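Local coordinates for protein cystathionine beta-lyases/cystathionine gamma-synthases (PDB 5X5H) that probably catalyses the pyridoxal-phosphate-dependent condensation of O-succinyl-L-homoserine with L-cysteine to L,L-cystathionine, a step in methionine biosynthesis, at residues G49-Y52 against T53-N57; T66-L70 against E71-Y75; T181-P185 against Y186-P190; L356-P359 against R360-R364; A377-E380 against Q381-N385. All coordinates share one frame; numbering follows the deposited sequence.

Contact 1 (G49-Y52 against T53-N57). With PLP (pyridoxal-5'-phosphate), chain B.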
# COMPACT_ATOMS: atom_id res chain seq x y z
N GLY A 49 5.68 19.51 -14.60
CA GLY A 49 7.00 19.19 -14.17
C GLY A 49 7.44 17.81 -14.07
O GLY A 49 8.60 17.61 -13.69
N TYR A 50 6.51 16.87 -14.30
CA TYR A 50 6.84 15.45 -14.13
C TYR A 50 6.68 14.70 -15.43
O TYR A 50 5.76 15.04 -16.20
CB TYR A 50 6.04 14.83 -12.99
CG TYR A 50 6.41 15.46 -11.67
CD1 TYR A 50 7.49 14.98 -11.00
CD2 TYR A 50 5.75 16.50 -11.16
CE1 TYR A 50 7.88 15.52 -9.78
CE2 TYR A 50 6.17 17.09 -9.97
CZ TYR A 50 7.18 16.57 -9.27
OH TYR A 50 7.63 17.10 -8.05
N GLU A 51 7.50 13.69 -15.66
CA GLU A 51 7.54 12.90 -16.88
C GLU A 51 7.62 11.40 -16.59
O GLU A 51 7.01 10.60 -17.34
CB GLU A 51 8.61 13.33 -17.86
CG GLU A 51 10.03 13.34 -17.36
CD GLU A 51 10.91 14.11 -18.39
OE1 GLU A 51 10.63 14.06 -19.58
OE2 GLU A 51 11.74 14.89 -18.00
N TYR A 52 8.54 10.97 -15.69
CA TYR A 52 8.81 9.54 -15.56
C TYR A 52 9.30 9.40 -14.13
O TYR A 52 10.18 10.16 -13.69
CB TYR A 52 9.88 9.10 -16.56
CG TYR A 52 10.11 7.63 -16.55
CD1 TYR A 52 9.17 6.71 -17.07
CD2 TYR A 52 11.30 7.10 -16.12
CE1 TYR A 52 9.44 5.34 -17.02
CE2 TYR A 52 11.56 5.76 -16.07
CZ TYR A 52 10.64 4.88 -16.59
OH TYR A 52 10.87 3.53 -16.67
N THR A 53 8.76 8.44 -13.34
CA THR A 53 9.02 8.44 -11.89
C THR A 53 10.49 8.27 -11.51
O THR A 53 10.90 8.87 -10.55
CB THR A 53 8.06 7.41 -11.29
OG1 THR A 53 6.78 8.03 -11.24
CG2 THR A 53 8.46 6.96 -9.85
N ARG A 54 11.28 7.54 -12.28
CA ARG A 54 12.71 7.47 -11.96
C ARG A 54 13.40 8.81 -12.05
O ARG A 54 14.32 9.12 -11.28
CB ARG A 54 13.38 6.48 -12.94
CG ARG A 54 14.91 6.49 -12.71
CD ARG A 54 15.69 5.40 -13.35
NE ARG A 54 15.28 4.92 -14.58
CZ ARG A 54 15.42 5.52 -15.77
NH1 ARG A 54 14.95 4.96 -16.82
NH2 ARG A 54 15.96 6.71 -15.88
N VAL A 55 12.92 9.72 -12.89
CA VAL A 55 13.44 11.10 -12.97
C VAL A 55 12.83 12.08 -12.01
O VAL A 55 13.32 13.20 -11.81
CB VAL A 55 13.35 11.56 -14.47
CG1 VAL A 55 13.54 13.00 -14.60
CG2 VAL A 55 14.38 10.71 -15.24
N GLY A 56 11.64 11.80 -11.47
CA GLY A 56 10.94 12.62 -10.51
C GLY A 56 9.53 12.18 -10.28
O GLY A 56 8.85 11.84 -11.27
N ASN A 57 9.02 12.25 -9.03
CA ASN A 57 7.58 12.01 -8.76
C ASN A 57 7.17 12.90 -7.64
O ASN A 57 7.92 12.99 -6.63
CB ASN A 57 7.43 10.50 -8.44
CG ASN A 57 6.01 10.12 -8.09
OD1 ASN A 57 5.49 10.50 -7.08
ND2 ASN A 57 5.44 9.26 -8.94
N1 PLP B . 16.14 -1.10 -20.77
C2 PLP B . 15.15 -0.87 -21.60
C2A PLP B . 15.14 -1.66 -22.87
C3 PLP B . 14.12 -0.08 -21.23
O3 PLP B . 13.04 0.18 -22.06
C4 PLP B . 14.10 0.58 -19.99
C4A PLP B . 12.97 1.46 -19.63
C5 PLP B . 15.25 0.46 -19.16
C6 PLP B . 16.22 -0.41 -19.61
C5A PLP B . 15.43 1.22 -17.85
O4P PLP B . 14.55 0.69 -16.80
P PLP B . 13.99 1.66 -15.67
O1P PLP B . 13.23 2.77 -16.35
O2P PLP B . 13.16 0.66 -14.89
O3P PLP B . 15.19 2.16 -14.85
O HOH W 1 9.41 13.14 -13.73
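Tyr52 and Arg54 meet with their ring and guanidinium planes 64° apart. CE2 of Tyr52 lies over one face of the Arg54 guanidinium, near its rim and 3.6 Å from NH1. Both groups turn an edge to the phosphate of a pyridoxal phosphate held by a second subunit. In the ring plane, Tyr52 OH gives PLP O1P a very short hydrogen bond, 2.5 Å. At the guanidinium edge, Arg54 NE reaches PLP O3P at 2.8 Å and NH1 reaches O1P at 2.8 Å, so two side chains grip O1P. A bend at chi3 (35°) swings the end of Arg54 onto the anion. Tyr107 of the second subunit also bonds NH1. At the edge of the Tyr50 ring, CD1 stands 3.4 Å from Gly56 O.

Tyr52 O closes the turn by accepting from Val55 N (2.9 Å) and Gly56 N (3.1 Å). A water bridges Glu51 N and Gly56 O, and Glu51 joins Phe38 and Gln40 in a magnesium site. Asn57 ND2 bonds Thr53 OG1, which is also bonded to Ser35 O. The loop runs from strand 45-46 to helix 58-70, whose start Asn57 caps through Thr59 N, while Tyr50 packs on Pro58 and Val61.

Contact 2 (T66-L70 against E71-Y75)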
# COMPACT_ATOMS: atom_id res chain seq x y z
N THR A 66 10.60 18.00 2.73
CA THR A 66 10.35 17.98 4.13
C THR A 66 11.69 17.80 4.86
O THR A 66 12.05 18.55 5.75
CB THR A 66 9.37 16.94 4.58
OG1 THR A 66 8.14 17.02 3.85
CG2 THR A 66 9.03 17.09 6.04
N VAL A 67 12.43 16.73 4.56
CA VAL A 67 13.71 16.53 5.24
C VAL A 67 14.71 17.68 4.99
O VAL A 67 15.44 18.09 5.92
CB VAL A 67 14.28 15.15 4.90
CG1 VAL A 67 15.68 14.95 5.58
CG2 VAL A 67 13.32 14.03 5.33
N ALA A 68 14.73 18.19 3.77
CA ALA A 68 15.58 19.35 3.50
C ALA A 68 15.21 20.46 4.50
O ALA A 68 16.12 21.09 5.17
CB ALA A 68 15.42 19.78 2.09
N ALA A 69 13.94 20.81 4.65
CA ALA A 69 13.55 21.91 5.53
C ALA A 69 14.00 21.64 6.93
O ALA A 69 14.48 22.56 7.66
CB ALA A 69 12.03 22.12 5.51
N LEU A 70 13.91 20.39 7.43
CA LEU A 70 14.26 20.03 8.83
C LEU A 70 15.76 20.15 9.06
O LEU A 70 16.09 20.26 10.25
CB LEU A 70 13.77 18.65 9.08
CG LEU A 70 12.23 18.47 9.08
CD1 LEU A 70 11.92 17.05 9.23
CD2 LEU A 70 11.54 19.38 10.03
N GLU A 71 16.56 20.11 8.01
CA GLU A 71 18.04 20.28 8.11
C GLU A 71 18.52 21.67 7.85
O GLU A 71 19.71 21.92 7.84
CB GLU A 71 18.72 19.24 7.22
CG GLU A 71 18.63 17.83 7.74
CD GLU A 71 19.67 17.49 8.81
OE1 GLU A 71 20.27 18.37 9.48
OE2 GLU A 71 19.77 16.28 9.20
N GLY A 72 17.58 22.58 7.58
CA GLY A 72 18.01 23.90 7.17
C GLY A 72 18.63 23.96 5.82
O GLY A 72 19.58 24.74 5.50
N ALA A 73 18.22 23.05 4.91
CA ALA A 73 18.74 22.84 3.60
C ALA A 73 17.79 23.34 2.50
O ALA A 73 16.56 23.08 2.65
CB ALA A 73 19.06 21.35 3.36
N LYS A 74 18.28 23.90 1.43
CA LYS A 74 17.42 24.22 0.28
C LYS A 74 17.09 22.97 -0.53
O LYS A 74 16.00 22.86 -1.10
CB LYS A 74 18.15 25.19 -0.66
CG LYS A 74 18.40 26.56 -0.04
CD LYS A 74 19.30 27.43 -0.94
CE LYS A 74 19.99 28.50 -0.12
NZ LYS A 74 20.41 29.60 -1.02
N TYR A 75 17.95 21.96 -0.47
CA TYR A 75 17.84 20.81 -1.44
C TYR A 75 17.91 19.48 -0.70
O TYR A 75 18.71 19.28 0.24
CB TYR A 75 18.96 20.88 -2.41
CG TYR A 75 19.15 22.22 -3.11
CD1 TYR A 75 18.19 22.63 -4.03
CD2 TYR A 75 20.18 23.03 -2.83
CE1 TYR A 75 18.28 23.85 -4.68
CE2 TYR A 75 20.28 24.28 -3.50
CZ TYR A 75 19.32 24.66 -4.31
OH TYR A 75 19.40 25.92 -4.93
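Ala68 and Ala73 touch methyl to methyl where helix 58-70 gives way to a loop, with CB of Ala68 4.2 Å from CB of Ala73. Each methyl also lies against the other residue's backbone: Ala73 CB is 3.5 Å from Ala68 O, and Ala68 CB is 3.5 Å from Ala73 O. The departing chain packs on the last turn through these two methyls.

Among the side chains that touch the helix end, Glu71 is shaped by two torsions. With CG beside its own backbone N (chi1 -71°), the stem runs back along the helix, and its CG lies 3.7 Å from Val67 O. A second bend, chi2 -82°, then turns the carboxylate away from the helix, where OE2 accepts from Asn180 ND2 and the residue shares a magnesium site with Leu191. Leu70 likewise sets CG beside its backbone N, but its branch leads away from 71-75 to pack on helix 10-16 and on Leu251.

Ala68 O is held twice, by Ala73 N at 2.9 Å and Glu71 N at 3.0 Å, the two donors coming from opposite faces of the carbonyl plane. Gly72 N bonds Ala69 O at 3.1 Å, and Gly72 takes a positive phi of 70°. These last features define a Schellman motif: a long backbone bond from Ala73 to Ala68 encloses a shorter one from Gly72 to Ala69, with an apolar pair across the cap. Here it ends the helix and redirects the chain into strand 75-79, an outer strand of the seven-stranded sheet of the cofactor-binding domain.

Contact 3 (T181-P185 against Y186-P190). With PLP (pyridoxal-5'-phosphate), chain C.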
# COMPACT_ATOMS: atom_id res chain seq x y z
N THR A 181 22.26 10.11 10.80
CA THR A 181 21.22 9.12 11.04
C THR A 181 20.86 9.05 12.51
O THR A 181 19.67 9.07 12.86
CB THR A 181 21.63 7.75 10.51
OG1 THR A 181 21.83 7.80 9.07
CG2 THR A 181 20.68 6.68 10.83
N PHE A 182 21.84 8.81 13.40
CA PHE A 182 21.55 8.59 14.84
C PHE A 182 21.00 9.79 15.53
O PHE A 182 20.00 9.64 16.29
CB PHE A 182 22.84 8.16 15.53
CG PHE A 182 23.11 6.74 15.50
CD1 PHE A 182 22.83 5.89 14.40
CD2 PHE A 182 23.82 6.15 16.56
CE1 PHE A 182 23.08 4.52 14.45
CE2 PHE A 182 24.10 4.81 16.59
CZ PHE A 182 23.73 3.97 15.58
N ALA A 183 21.48 11.00 15.19
CA ALA A 183 20.93 12.18 15.90
C ALA A 183 19.58 12.60 15.36
O ALA A 183 18.71 13.03 16.14
CB ALA A 183 21.85 13.36 15.70
N SER A 184 19.40 12.42 14.07
CA SER A 184 18.23 12.94 13.31
C SER A 184 18.32 14.42 13.19
O SER A 184 18.97 15.10 14.01
CB SER A 184 16.90 12.46 13.87
OG SER A 184 16.39 13.39 14.85
N PRO A 185 17.52 14.99 12.29
CA PRO A 185 17.53 16.42 12.19
C PRO A 185 16.94 17.15 13.40
O PRO A 185 17.21 18.32 13.63
CB PRO A 185 16.66 16.72 10.94
CG PRO A 185 16.61 15.45 10.17
CD PRO A 185 16.69 14.37 11.24
N TYR A 186 16.17 16.46 14.23
CA TYR A 186 15.58 17.05 15.44
C TYR A 186 16.63 17.37 16.48
O TYR A 186 16.51 18.32 17.24
CB TYR A 186 14.58 16.09 16.05
CG TYR A 186 13.85 16.64 17.25
CD1 TYR A 186 13.11 17.82 17.12
CD2 TYR A 186 13.88 16.02 18.46
CE1 TYR A 186 12.39 18.32 18.21
CE2 TYR A 186 13.20 16.52 19.54
CZ TYR A 186 12.42 17.62 19.37
OH TYR A 186 11.72 18.12 20.52
N LEU A 187 17.73 16.59 16.50
CA LEU A 187 18.79 16.79 17.54
C LEU A 187 19.99 17.50 17.01
O LEU A 187 20.75 18.10 17.82
CB LEU A 187 19.18 15.47 18.18
CG LEU A 187 18.00 14.69 18.82
CD1 LEU A 187 18.59 13.43 19.49
CD2 LEU A 187 17.24 15.53 19.81
N GLN A 188 20.27 17.47 15.74
CA GLN A 188 21.53 18.00 15.25
C GLN A 188 21.42 18.40 13.79
O GLN A 188 20.74 17.71 13.00
CB GLN A 188 22.59 16.92 15.35
CG GLN A 188 24.03 17.28 14.94
CD GLN A 188 25.03 16.15 15.29
OE1 GLN A 188 25.76 16.26 16.31
NE2 GLN A 188 25.02 15.07 14.57
N GLN A 189 21.96 19.57 13.40
CA GLN A 189 21.83 20.09 12.06
C GLN A 189 23.23 20.42 11.52
O GLN A 189 23.68 21.57 11.60
CB GLN A 189 20.86 21.28 12.01
CG GLN A 189 19.46 20.95 12.45
CD GLN A 189 18.57 22.14 12.58
OE1 GLN A 189 18.91 23.07 13.32
NE2 GLN A 189 17.38 22.08 11.98
N PRO A 190 23.92 19.42 11.02
CA PRO A 190 25.33 19.63 10.59
C PRO A 190 25.54 20.70 9.57
O PRO A 190 26.64 21.29 9.52
CB PRO A 190 25.78 18.27 10.10
CG PRO A 190 24.85 17.33 10.79
CD PRO A 190 23.50 18.04 10.92
N1 PLP C . 24.44 4.93 8.43
C2 PLP C . 24.14 4.57 9.66
C2A PLP C . 24.70 5.42 10.76
C3 PLP C . 23.23 3.60 9.88
O3 PLP C . 22.85 3.21 11.15
C4 PLP C . 22.65 2.88 8.82
C4A PLP C . 21.67 1.81 9.10
C5 PLP C . 23.10 3.15 7.51
C6 PLP C . 23.99 4.20 7.38
C5A PLP C . 22.65 2.38 6.27
O4P PLP C . 21.26 2.68 5.92
P PLP C . 20.35 1.58 5.23
O1P PLP C . 20.30 0.39 6.16
O2P PLP C . 19.07 2.38 5.09
O3P PLP C . 20.96 1.25 3.87
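Ser184 supplies the hydrogen bonds that wind 181-185 into 186-190. Its carbonyl O accepts from Leu187 N at 3.2 Å, well above the carbonyl plane, and from Gln188 N at 3.2 Å, nearly along the C=O axis. Its hydroxyl works in both directions: OG donates in plane to a lone pair of Ala183 O at 2.7 Å and accepts from Tyr186 N at 3.1 Å. A chi1 of 92°, away from a staggered value, places OG for both tasks. A weaker polar contact adds to these, Pro185 CA pointing its hydrogen at Gln188 O.

The short, weakly bonded helix about 184-187 belongs to a beta-alpha-beta unit between strands 175-179 and 197-201. Just before it, Thr181 and Phe182 line the cofactor pocket, where the Phe182 ring brings its edge, at CE1, to 3.6 Å from PLP O3.

Apolar packing centres on Ala183, whose CB rests 3.7 Å from Gln188 CB and 4.2 Å from Leu187 CB. The Gln188 chain is extended beyond CG, taking NE2 past this methyl to bonds with Asn180 OD1 and Thr151 O. Tyr186 leads away instead: CG lies anti to the backbone N (chi1 -176°), its ring meets Phe10 edge-to-face, and its OH bonds Asp259.

Contact 4 (L356-P359 against R360-R364)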
# COMPACT_ATOMS: atom_id res chain seq x y z
N LEU A 356 37.97 -0.57 12.76
CA LEU A 356 36.55 -0.33 13.18
C LEU A 356 35.95 -1.49 13.95
O LEU A 356 34.74 -1.47 14.25
CB LEU A 356 35.65 -0.09 11.95
CG LEU A 356 35.75 1.34 11.48
CD1 LEU A 356 37.13 1.60 10.94
CD2 LEU A 356 34.69 1.52 10.42
N GLU A 357 36.73 -2.56 14.21
CA GLU A 357 36.18 -3.77 14.75
C GLU A 357 35.69 -3.48 16.15
O GLU A 357 36.40 -2.79 16.92
CB GLU A 357 37.25 -4.88 14.77
CG GLU A 357 36.81 -6.14 15.47
CD GLU A 357 37.76 -7.35 15.46
OE1 GLU A 357 38.65 -7.50 14.58
OE2 GLU A 357 37.55 -8.15 16.39
N VAL A 358 34.53 -4.01 16.50
CA VAL A 358 33.83 -3.63 17.75
C VAL A 358 34.11 -4.65 18.84
O VAL A 358 34.09 -5.81 18.56
CB VAL A 358 32.30 -3.69 17.43
CG1 VAL A 358 31.50 -3.29 18.69
CG2 VAL A 358 32.00 -2.69 16.34
N PRO A 359 34.34 -4.23 20.08
CA PRO A 359 34.52 -5.17 21.19
C PRO A 359 33.46 -6.23 21.32
O PRO A 359 32.21 -5.97 21.22
CB PRO A 359 34.55 -4.35 22.43
CG PRO A 359 34.60 -2.97 21.95
CD PRO A 359 34.44 -2.85 20.52
N ARG A 360 33.84 -7.46 21.57
CA ARG A 360 32.89 -8.53 21.71
C ARG A 360 32.05 -8.54 22.97
O ARG A 360 31.06 -9.28 23.12
CB ARG A 360 33.65 -9.89 21.58
CG ARG A 360 34.25 -10.08 20.17
CD ARG A 360 34.78 -11.52 20.12
NE ARG A 360 36.04 -11.39 20.80
CZ ARG A 360 36.44 -11.84 21.99
NH1 ARG A 360 37.68 -11.50 22.37
NH2 ARG A 360 35.68 -12.55 22.83
N ASP A 361 32.40 -7.65 23.93
CA ASP A 361 31.66 -7.53 25.10
C ASP A 361 30.54 -6.43 25.03
O ASP A 361 29.93 -6.17 26.06
CB ASP A 361 32.59 -7.16 26.30
CG ASP A 361 33.28 -5.92 26.20
OD1 ASP A 361 33.00 -5.06 25.39
OD2 ASP A 361 34.33 -5.65 27.00
N LEU A 362 30.34 -5.91 23.82
CA LEU A 362 29.50 -4.70 23.57
C LEU A 362 28.12 -5.09 23.04
O LEU A 362 28.02 -5.91 22.14
CB LEU A 362 30.18 -3.71 22.72
CG LEU A 362 29.48 -2.34 22.56
CD1 LEU A 362 30.40 -1.25 22.30
CD2 LEU A 362 28.46 -2.44 21.37
N VAL A 363 27.09 -4.53 23.68
CA VAL A 363 25.68 -4.62 23.19
C VAL A 363 25.20 -3.24 22.88
O VAL A 363 25.47 -2.29 23.60
CB VAL A 363 24.79 -5.25 24.24
CG1 VAL A 363 23.28 -5.19 23.86
CG2 VAL A 363 25.20 -6.71 24.47
N ARG A 364 24.52 -3.11 21.70
CA ARG A 364 23.98 -1.83 21.25
C ARG A 364 22.47 -1.92 21.43
O ARG A 364 21.82 -2.90 21.03
CB ARG A 364 24.29 -1.56 19.82
CG ARG A 364 23.83 -0.21 19.27
CD ARG A 364 23.93 -0.07 17.77
NE ARG A 364 22.81 -0.76 17.17
CZ ARG A 364 22.74 -1.05 15.89
NH1 ARG A 364 23.63 -0.64 15.06
NH2 ARG A 364 21.71 -1.63 15.42
O HOH W 2 29.78 -6.48 20.04
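Leu362 folds back against Val358 and Pro359 and can be followed outward atom by atom. Its CB sits 3.4 Å from Pro359 O and 4.4 Å from Pro359 CB, pressed against the start of the turn. With CG anti to the backbone N (chi1 -172°), the side chain continues past the proline, and its CD2 branch reaches CG1 of Val358 at 4.1 Å. The two aliphatic side chains cross at about a right angle and meet through these methyls.

The backbone here forms a type I beta turn from Pro359 to Leu362. Leu362 N bonds Pro359 O at 3.2 Å, approaching from above the carbonyl plane, 56° out of it. A water gives one hydrogen to the same oxygen at 2.7 Å and another to Leu362 O at 2.8 Å, and so bridges the first and last residues of the turn, the latter also opening strand 362-366.

Asp361 stands at the corner with CG between its backbone N and carbonyl carbon (chi1 62°). That bends the carboxylate back, and OD1 lies 3.4 Å from Pro359 CB while making a salt bridge with Arg309 of strand 305-310. Arg360 sends its guanidinium out to a salt bridge with Glu314.

Chemically, the turn divides its duties: Val358 and Leu362 are buried together and Pro359 lies at the margin of this apolar patch, whereas the two charged residues at the corners each find an opposite charge on a neighbouring element. Pairing with Arg309 would be expected to keep Asp361 ionised.

Contact 5 (A377-E380 against Q381-N385)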
# COMPACT_ATOMS: atom_id res chain seq x y z
N ALA A 377 12.26 -2.49 33.95
CA ALA A 377 12.01 -3.82 34.49
C ALA A 377 12.64 -4.88 33.65
O ALA A 377 13.21 -5.92 34.10
CB ALA A 377 10.54 -4.06 34.72
N ASP A 378 12.56 -4.71 32.32
CA ASP A 378 13.13 -5.70 31.40
C ASP A 378 14.64 -5.72 31.46
O ASP A 378 15.26 -6.84 31.51
CB ASP A 378 12.67 -5.44 29.95
CG ASP A 378 12.94 -6.57 29.03
OD1 ASP A 378 12.78 -7.77 29.42
OD2 ASP A 378 13.26 -6.31 27.80
N VAL A 379 15.29 -4.57 31.48
CA VAL A 379 16.73 -4.48 31.64
C VAL A 379 17.15 -5.08 32.98
O VAL A 379 18.14 -5.83 32.99
CB VAL A 379 17.27 -3.03 31.49
CG1 VAL A 379 18.76 -2.94 31.77
CG2 VAL A 379 16.97 -2.51 30.08
N GLU A 380 16.50 -4.72 34.04
CA GLU A 380 16.84 -5.26 35.41
C GLU A 380 16.72 -6.75 35.43
O GLU A 380 17.75 -7.43 35.87
CB GLU A 380 16.01 -4.59 36.48
CG GLU A 380 16.32 -5.05 37.90
CD GLU A 380 15.44 -4.35 38.96
OE1 GLU A 380 14.27 -3.99 38.65
OE2 GLU A 380 15.87 -4.27 40.11
N GLN A 381 15.66 -7.38 34.98
CA GLN A 381 15.53 -8.83 34.98
C GLN A 381 16.56 -9.50 34.10
O GLN A 381 17.15 -10.56 34.45
CB GLN A 381 14.09 -9.29 34.75
CG GLN A 381 13.62 -9.08 33.28
CD GLN A 381 14.05 -10.13 32.35
OE1 GLN A 381 14.26 -11.29 32.76
NE2 GLN A 381 14.19 -9.81 31.04
N ALA A 382 16.93 -8.87 32.99
CA ALA A 382 17.91 -9.46 32.12
C ALA A 382 19.28 -9.43 32.76
O ALA A 382 20.03 -10.44 32.69
CB ALA A 382 17.96 -8.72 30.79
N LEU A 383 19.64 -8.37 33.48
CA LEU A 383 20.91 -8.21 34.17
C LEU A 383 20.89 -9.31 35.26
O LEU A 383 21.93 -9.88 35.50
CB LEU A 383 21.16 -6.89 34.80
CG LEU A 383 21.38 -5.74 33.80
CD1 LEU A 383 21.41 -4.45 34.59
CD2 LEU A 383 22.61 -5.91 32.95
N ASN A 384 19.76 -9.51 35.93
CA ASN A 384 19.72 -10.53 37.03
C ASN A 384 19.84 -11.95 36.51
O ASN A 384 20.34 -12.81 37.29
CB ASN A 384 18.50 -10.33 37.92
CG ASN A 384 18.57 -9.08 38.80
OD1 ASN A 384 19.61 -8.47 39.00
ND2 ASN A 384 17.43 -8.58 39.21
N ASN A 385 19.56 -12.20 35.24
CA ASN A 385 19.71 -13.51 34.53
C ASN A 385 21.15 -13.84 34.20
O ASN A 385 21.45 -14.94 33.67
CB ASN A 385 18.85 -13.65 33.26
CG ASN A 385 18.44 -15.10 32.95
OD1 ASN A 385 18.21 -15.90 33.85
ND2 ASN A 385 18.33 -15.43 31.66
O HOH W 3 17.89 -6.11 40.72
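The last turns of helix 372-384 bring Asp378 beside Gln381 and Glu380 beside Asn384, on different sides of one cylinder. Asp378 OD1 accepts from Gln381 NE2 at 3.0 Å. The amide approaches from above the carboxylate plane rather than within it, although the two flat groups lie only 16° apart, side by side and pointing the same way. Gln381 manages this by an uncommon helical conformation: chi1 (72°) wedges CG between backbone N and carbonyl carbon, 3.3 Å from Ala377 O, and a bend at chi2 (82°) turns the amide back toward Asp378. NE2 also makes a weak bond to Asp378 O and a further one to Ser323 O.

The Asp378 carboxylate has a wider role as well. It receives the backbone N-H groups of Lys325, Leu326 and Ile327, gathering the chain between helix 313-323 and strand 328-329; so many donors would probably stabilise its negative charge.

Regular i to i+4 bonds form the helical frame, among them Gln381 N to Ala377 O at 3.0 Å and Asn384 N to Glu380 O at 2.9 Å. On its buried side, Val379 and Leu383 lie alongside each other with CG1 of the valine 4.2 Å from CD1 of the leucine, both packing on Phe271 of helix 254-273. Toward solvent, the extended Glu380 runs beside Asn384. There a water donates to Glu380 OE2 at 2.8 Å and accepts from Asn384 ND2 at 2.9 Å, while Asn384 OD1 takes a hydrogen bond from Arg275.

Contact 3 lies deepest, its centre about 8 Å from the centre of the chain, while contacts 1 and 5 are the most peripheral and sit on opposite sides of that centre. Contacts 1 and 3 both touch a cofactor, but different copies: contact 1 serves the site of a second subunit with charged and phenolic groups, contact 3 lines its own with an apolar edge. Contacts 2 and 3 meet directly, through Leu70 O with Gln189 NE2 and Glu71 against Pro185, beside a magnesium site. Contacts 4 and 5 follow each other in the chain, on strand 362-366 and helix 372-384; contact 4 pairs its charges in salt bridges, whereas contact 5 relies on amides, backbone N-H groups and a water.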